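Local atomic coordinates of probable TonB-dependent siderophore receptor PiuA (Acinetobacter baumannii, PDB entry 5FP1), a protein that probably carries out the first step of iron uptake across the outer membrane, binding iron-chelating siderophores and possibly ferric enterobactin with micromolar affinity. Residues S307-R319 and Y380-L394. Residues are numbered along the deposited sequence; the frame is centred on the assembly and turned at random.
Sequences SKGNVGKGLVWHR and YSDCSDLSTNWCTSL. With PO4 (phosphate ion), chain B.
The indole of W317 lies against S381, and the case for a CH-pi contact is direct: S381 CA sits 3.4 Å from the centroid of the five-membered ring of W317 and only 5° off its normal. Traced outward, W317 CB meets the disulfide, being 4.0 Å from C391 SG. With CG anti to the backbone N (chi1 177°), the ring then runs out beneath S381. CG and CD2 face S381 CA. CD1 passes closest to the carbonyl O of W390 and also nears that of Y380, while C391 SG stands at the ring edge. NE1 faces S381 CA and CE3 of W390, but its hydrogen bond goes to the carbonyl of F379. CD2, CE2, CE3, CZ2, CH2 and CZ3 all lie under S381 CB. The indole of W390 is oblique to that of W317, their planes 36° apart, and its own NE1 is bonded to D404.

Backbone pairing sets W317 opposite C391 and V316 opposite T392. Strand 391-393 adds antiparallel to the start of the long barrel strand 315-341, V316 and T392 forming a hydrogen-bonded pair with bonds in both directions. The bond from H318 N to W390 O is nearly straight. The short strand, within a loop that by the usual topology of TonB-dependent receptors is probably extracellular, lengthens the sheet at this end of the barrel, and the C383-C391 disulfide ties it back to its own loop.

Polar tips secure the turn 380-383. N310 ND2 donates to S381 O (2.9 Å), which lies close to its amide plane; K313 NZ reaches D382 O (2.7 Å) from above the carbonyl plane. The side chains of H318 and T392 cross at about a right angle, H318 CE1 lying 3.6 Å from T392 CG2, and a water links H318 NE2 to N389 O. Beyond the strand, L394 CD1 packs on V316 CG2 at 3.7 Å.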
loop_
_atom_site.group_PDB
_atom_site.type_symbol
_atom_site.label_atom_id
_atom_site.label_comp_id
_atom_site.label_asym_id
_atom_site.label_seq_id
_atom_site.Cartn_x
_atom_site.Cartn_y
_atom_site.Cartn_z
ATOM N N SER A 307 12.930 22.560 4.639
ATOM C CA SER A 307 13.474 23.003 5.938
ATOM C C SER A 307 14.507 24.138 5.826
ATOM O O SER A 307 15.358 24.286 6.680
ATOM C CB SER A 307 14.052 21.818 6.735
ATOM O OG SER A 307 13.073 20.788 6.866
ATOM N N LYS A 308 14.428 24.951 4.787
ATOM C CA LYS A 308 15.404 26.001 4.616
ATOM C C LYS A 308 15.171 27.227 5.480
ATOM O O LYS A 308 16.011 28.117 5.486
ATOM C CB LYS A 308 15.455 26.444 3.167
ATOM C CG LYS A 308 15.905 25.348 2.210
ATOM C CD LYS A 308 17.401 25.114 2.299
ATOM C CE LYS A 308 17.770 23.961 1.385
ATOM N NZ LYS A 308 19.126 23.466 1.678
ATOM N N GLY A 309 14.046 27.299 6.179
ATOM C CA GLY A 309 13.798 28.406 7.100
ATOM C C GLY A 309 13.016 29.574 6.488
ATOM O O GLY A 309 12.746 30.551 7.157
ATOM N N ASN A 310 12.661 29.494 5.210
ATOM C CA ASN A 310 11.952 30.599 4.586
ATOM C C ASN A 310 10.571 30.744 5.134
ATOM O O ASN A 310 10.006 31.843 5.104
ATOM C CB ASN A 310 11.936 30.515 3.045
ATOM C CG ASN A 310 13.316 30.397 2.471
ATOM O OD1 ASN A 310 14.158 31.285 2.626
ATOM N ND2 ASN A 310 13.574 29.284 1.827
ATOM N N VAL A 311 10.043 29.664 5.687
ATOM C CA VAL A 311 8.728 29.687 6.300
ATOM C C VAL A 311 8.620 30.776 7.399
ATOM O O VAL A 311 7.578 31.389 7.567
ATOM C CB VAL A 311 8.368 28.305 6.873
ATOM C CG1 VAL A 311 7.148 28.369 7.766
ATOM C CG2 VAL A 311 8.157 27.310 5.728
ATOM N N GLY A 312 9.698 30.959 8.140
ATOM C CA GLY A 312 9.764 31.946 9.208
ATOM C C GLY A 312 9.864 33.368 8.680
ATOM O O GLY A 312 9.748 34.316 9.461
ATOM N N LYS A 313 10.017 33.508 7.358
ATOM C CA LYS A 313 9.938 34.833 6.707
ATOM C C LYS A 313 8.766 34.943 5.732
ATOM O O LYS A 313 8.684 35.856 4.897
ATOM C CB LYS A 313 11.293 35.202 6.110
ATOM C CG LYS A 313 11.725 34.413 4.931
ATOM C CD LYS A 313 13.224 34.590 4.683
ATOM C CE LYS A 313 13.550 34.223 3.240
ATOM N NZ LYS A 313 14.998 34.231 2.912
ATOM N N GLY A 314 7.812 34.032 5.909
ATOM C CA GLY A 314 6.556 34.028 5.180
ATOM C C GLY A 314 6.659 33.581 3.721
ATOM O O GLY A 314 5.784 33.890 2.913
ATOM N N LEU A 315 7.701 32.824 3.410
ATOM C CA LEU A 315 7.941 32.343 2.058
ATOM C C LEU A 315 8.165 30.806 2.037
ATOM O O LEU A 315 8.509 30.193 3.045
ATOM C CB LEU A 315 9.144 33.075 1.451
ATOM C CG LEU A 315 8.959 34.602 1.229
ATOM C CD1 LEU A 315 10.292 35.228 0.848
ATOM C CD2 LEU A 315 7.890 34.860 0.192
ATOM N N VAL A 316 7.950 30.205 0.870
ATOM C CA VAL A 316 8.174 28.775 0.642
ATOM C C VAL A 316 8.910 28.576 -0.654
ATOM O O VAL A 316 8.419 28.973 -1.726
ATOM C CB VAL A 316 6.827 28.011 0.565
ATOM C CG1 VAL A 316 7.022 26.532 0.164
ATOM C CG2 VAL A 316 6.112 28.099 1.874
ATOM N N TRP A 317 10.071 27.932 -0.561
ATOM C CA TRP A 317 10.897 27.579 -1.703
ATOM C C TRP A 317 10.391 26.288 -2.347
ATOM O O TRP A 317 10.154 25.314 -1.646
ATOM C CB TRP A 317 12.331 27.351 -1.254
ATOM C CG TRP A 317 13.278 26.909 -2.326
ATOM C CD1 TRP A 317 13.503 27.517 -3.519
ATOM C CD2 TRP A 317 14.158 25.775 -2.288
ATOM N NE1 TRP A 317 14.444 26.825 -4.239
ATOM C CE2 TRP A 317 14.863 25.751 -3.509
ATOM C CE3 TRP A 317 14.433 24.797 -1.339
ATOM C CZ2 TRP A 317 15.827 24.787 -3.800
ATOM C CZ3 TRP A 317 15.398 23.831 -1.637
ATOM C CH2 TRP A 317 16.073 23.838 -2.854
ATOM N N HIS A 318 10.208 26.301 -3.665
ATOM C CA HIS A 318 9.693 25.132 -4.389
ATOM C C HIS A 318 10.810 24.101 -4.670
ATOM O O HIS A 318 11.185 23.913 -5.819
ATOM C CB HIS A 318 9.118 25.503 -5.758
ATOM C CG HIS A 318 7.929 26.414 -5.738
ATOM N ND1 HIS A 318 6.708 26.053 -5.203
ATOM C CD2 HIS A 318 7.754 27.649 -6.276
ATOM C CE1 HIS A 318 5.838 27.035 -5.397
ATOM N NE2 HIS A 318 6.450 28.015 -6.041
ATOM N N ARG A 319 11.289 23.406 -3.629
ATOM C CA ARG A 319 12.287 22.351 -3.770
ATOM C C ARG A 319 11.782 21.290 -4.725
ATOM O O ARG A 319 10.656 20.843 -4.605
ATOM C CB ARG A 319 12.602 21.713 -2.410
ATOM C CG ARG A 319 13.307 20.368 -2.478
ATOM C CD ARG A 319 14.725 20.397 -3.065
ATOM N NE ARG A 319 15.082 19.024 -3.422
ATOM C CZ ARG A 319 15.677 18.131 -2.634
ATOM N NH1 ARG A 319 16.121 18.455 -1.440
ATOM N NH2 ARG A 319 15.860 16.906 -3.079
ATOM N N TYR A 380 17.715 29.500 -5.919
ATOM C CA TYR A 380 17.282 30.528 -4.970
ATOM C C TYR A 380 16.604 29.936 -3.744
ATOM O O TYR A 380 15.535 30.382 -3.343
ATOM C CB TYR A 380 16.354 31.549 -5.632
ATOM C CG TYR A 380 16.974 32.147 -6.857
ATOM C CD1 TYR A 380 18.097 32.950 -6.758
ATOM C CD2 TYR A 380 16.477 31.871 -8.115
ATOM C CE1 TYR A 380 18.700 33.472 -7.887
ATOM C CE2 TYR A 380 17.079 32.376 -9.248
ATOM C CZ TYR A 380 18.179 33.184 -9.118
ATOM O OH TYR A 380 18.761 33.686 -10.231
ATOM N N SER A 381 17.233 28.947 -3.140
ATOM C CA SER A 381 16.667 28.311 -1.965
ATOM C C SER A 381 16.612 29.256 -0.761
ATOM O O SER A 381 15.969 28.949 0.241
ATOM C CB SER A 381 17.452 27.075 -1.619
ATOM O OG SER A 381 18.738 27.399 -1.197
ATOM N N ASP A 382 17.289 30.394 -0.863
ATOM C CA ASP A 382 17.179 31.451 0.139
ATOM C C ASP A 382 16.163 32.550 -0.227
ATOM O O ASP A 382 16.038 33.559 0.490
ATOM C CB ASP A 382 18.553 32.084 0.404
ATOM C CG ASP A 382 19.105 32.823 -0.814
ATOM O OD1 ASP A 382 18.469 32.855 -1.888
ATOM O OD2 ASP A 382 20.211 33.370 -0.703
ATOM N N CYS A 383 15.413 32.339 -1.302
ATOM C CA CYS A 383 14.350 33.256 -1.728
ATOM C C CYS A 383 14.844 34.708 -1.918
ATOM O O CYS A 383 14.094 35.665 -1.726
ATOM C CB CYS A 383 13.147 33.182 -0.781
ATOM S SG CYS A 383 12.421 31.518 -0.684
ATOM N N SER A 384 16.092 34.854 -2.340
ATOM C CA SER A 384 16.704 36.184 -2.501
ATOM C C SER A 384 16.277 36.853 -3.802
ATOM O O SER A 384 16.400 38.052 -3.962
ATOM C CB SER A 384 18.237 36.052 -2.483
ATOM O OG SER A 384 18.683 35.158 -3.486
ATOM N N ASP A 385 15.779 36.075 -4.744
ATOM C CA ASP A 385 15.417 36.597 -6.057
ATOM C C ASP A 385 14.199 35.820 -6.533
ATOM O O ASP A 385 14.277 34.610 -6.728
ATOM C CB ASP A 385 16.603 36.416 -7.004
ATOM C CG ASP A 385 16.362 36.978 -8.403
ATOM O OD1 ASP A 385 15.211 37.225 -8.793
ATOM O OD2 ASP A 385 17.357 37.131 -9.136
ATOM N N LEU A 386 13.072 36.508 -6.696
ATOM C CA LEU A 386 11.832 35.854 -7.094
ATOM C C LEU A 386 11.501 36.041 -8.574
ATOM O O LEU A 386 10.414 35.685 -9.025
ATOM C CB LEU A 386 10.674 36.317 -6.210
ATOM C CG LEU A 386 10.446 35.440 -4.968
ATOM C CD1 LEU A 386 11.693 35.306 -4.143
ATOM C CD2 LEU A 386 9.294 35.942 -4.111
ATOM N N SER A 387 12.427 36.591 -9.349
ATOM C CA SER A 387 12.103 36.904 -10.739
ATOM C C SER A 387 11.818 35.671 -11.592
ATOM O O SER A 387 11.167 35.775 -12.625
ATOM C CB SER A 387 13.208 37.740 -11.385
ATOM O OG SER A 387 14.424 37.037 -11.401
ATOM N N THR A 388 12.281 34.497 -11.176
ATOM C CA THR A 388 11.940 33.276 -11.909
ATOM C C THR A 388 11.023 32.337 -11.080
ATOM O O THR A 388 10.884 31.151 -11.390
ATOM C CB THR A 388 13.213 32.567 -12.399
ATOM O OG1 THR A 388 14.099 32.348 -11.302
ATOM C CG2 THR A 388 13.943 33.448 -13.467
ATOM N N ASN A 389 10.400 32.903 -10.042
ATOM C CA ASN A 389 9.278 32.295 -9.338
ATOM C C ASN A 389 9.607 31.045 -8.491
ATOM O O ASN A 389 8.697 30.251 -8.217
ATOM C CB ASN A 389 8.147 31.972 -10.310
ATOM C CG ASN A 389 7.795 33.148 -11.216
ATOM O OD1 ASN A 389 7.627 34.240 -10.731
ATOM N ND2 ASN A 389 7.654 32.907 -12.527
ATOM N N TRP A 390 10.857 30.942 -8.037
ATOM C CA TRP A 390 11.332 29.800 -7.272
ATOM C C TRP A 390 10.793 29.707 -5.857
ATOM O O TRP A 390 10.905 28.644 -5.252
ATOM C CB TRP A 390 12.886 29.687 -7.287
ATOM C CG TRP A 390 13.316 28.927 -8.470
ATOM C CD1 TRP A 390 13.596 29.433 -9.723
ATOM C CD2 TRP A 390 13.362 27.509 -8.593
ATOM N NE1 TRP A 390 13.860 28.413 -10.591
ATOM C CE2 TRP A 390 13.708 27.219 -9.929
ATOM C CE3 TRP A 390 13.165 26.449 -7.697
ATOM C CZ2 TRP A 390 13.857 25.929 -10.387
ATOM C CZ3 TRP A 390 13.335 25.155 -8.154
ATOM C CH2 TRP A 390 13.661 24.903 -9.484
ATOM N N CYS A 391 10.288 30.815 -5.308
ATOM C CA CYS A 391 9.612 30.814 -4.034
ATOM C C CYS A 391 8.240 31.422 -4.183
ATOM O O CYS A 391 8.013 32.267 -5.053
ATOM C CB CYS A 391 10.376 31.614 -2.980
ATOM S SG CYS A 391 12.055 31.040 -2.713
ATOM N N THR A 392 7.332 31.010 -3.318
ATOM C CA THR A 392 5.982 31.557 -3.312
ATOM C C THR A 392 5.622 32.032 -1.902
ATOM O O THR A 392 6.411 31.863 -0.948
ATOM C CB THR A 392 4.973 30.524 -3.861
ATOM O OG1 THR A 392 3.735 31.167 -4.152
ATOM C CG2 THR A 392 4.725 29.401 -2.874
ATOM N N SER A 393 4.445 32.620 -1.750
ATOM C CA SER A 393 4.021 33.119 -0.455
ATOM C C SER A 393 3.570 31.966 0.451
ATOM O O SER A 393 2.874 31.060 0.010
ATOM C CB SER A 393 2.879 34.148 -0.615
ATOM O OG SER A 393 2.640 34.783 0.625
ATOM N N LEU A 394 3.996 31.976 1.698
ATOM C CA LEU A 394 3.495 30.996 2.672
ATOM C C LEU A 394 1.979 31.132 2.788
ATOM O O LEU A 394 1.229 30.154 2.768
ATOM C CB LEU A 394 4.126 31.215 4.036
ATOM C CG LEU A 394 3.598 30.272 5.111
ATOM C CD1 LEU A 394 4.176 28.868 4.900
ATOM C CD2 LEU A 394 3.951 30.844 6.472
HETATM P P PO4 B . 16.848 16.948 1.715
HETATM O O1 PO4 B . 17.164 18.364 2.146
HETATM O O2 PO4 B . 15.524 16.977 0.984
HETATM O O3 PO4 B . 16.748 16.024 2.929
HETATM O O4 PO4 B . 17.936 16.443 0.783
HETATM O O HOH W 1 3.235 34.875 3.583
HETATM O O HOH W 2 6.144 30.028 -7.986
#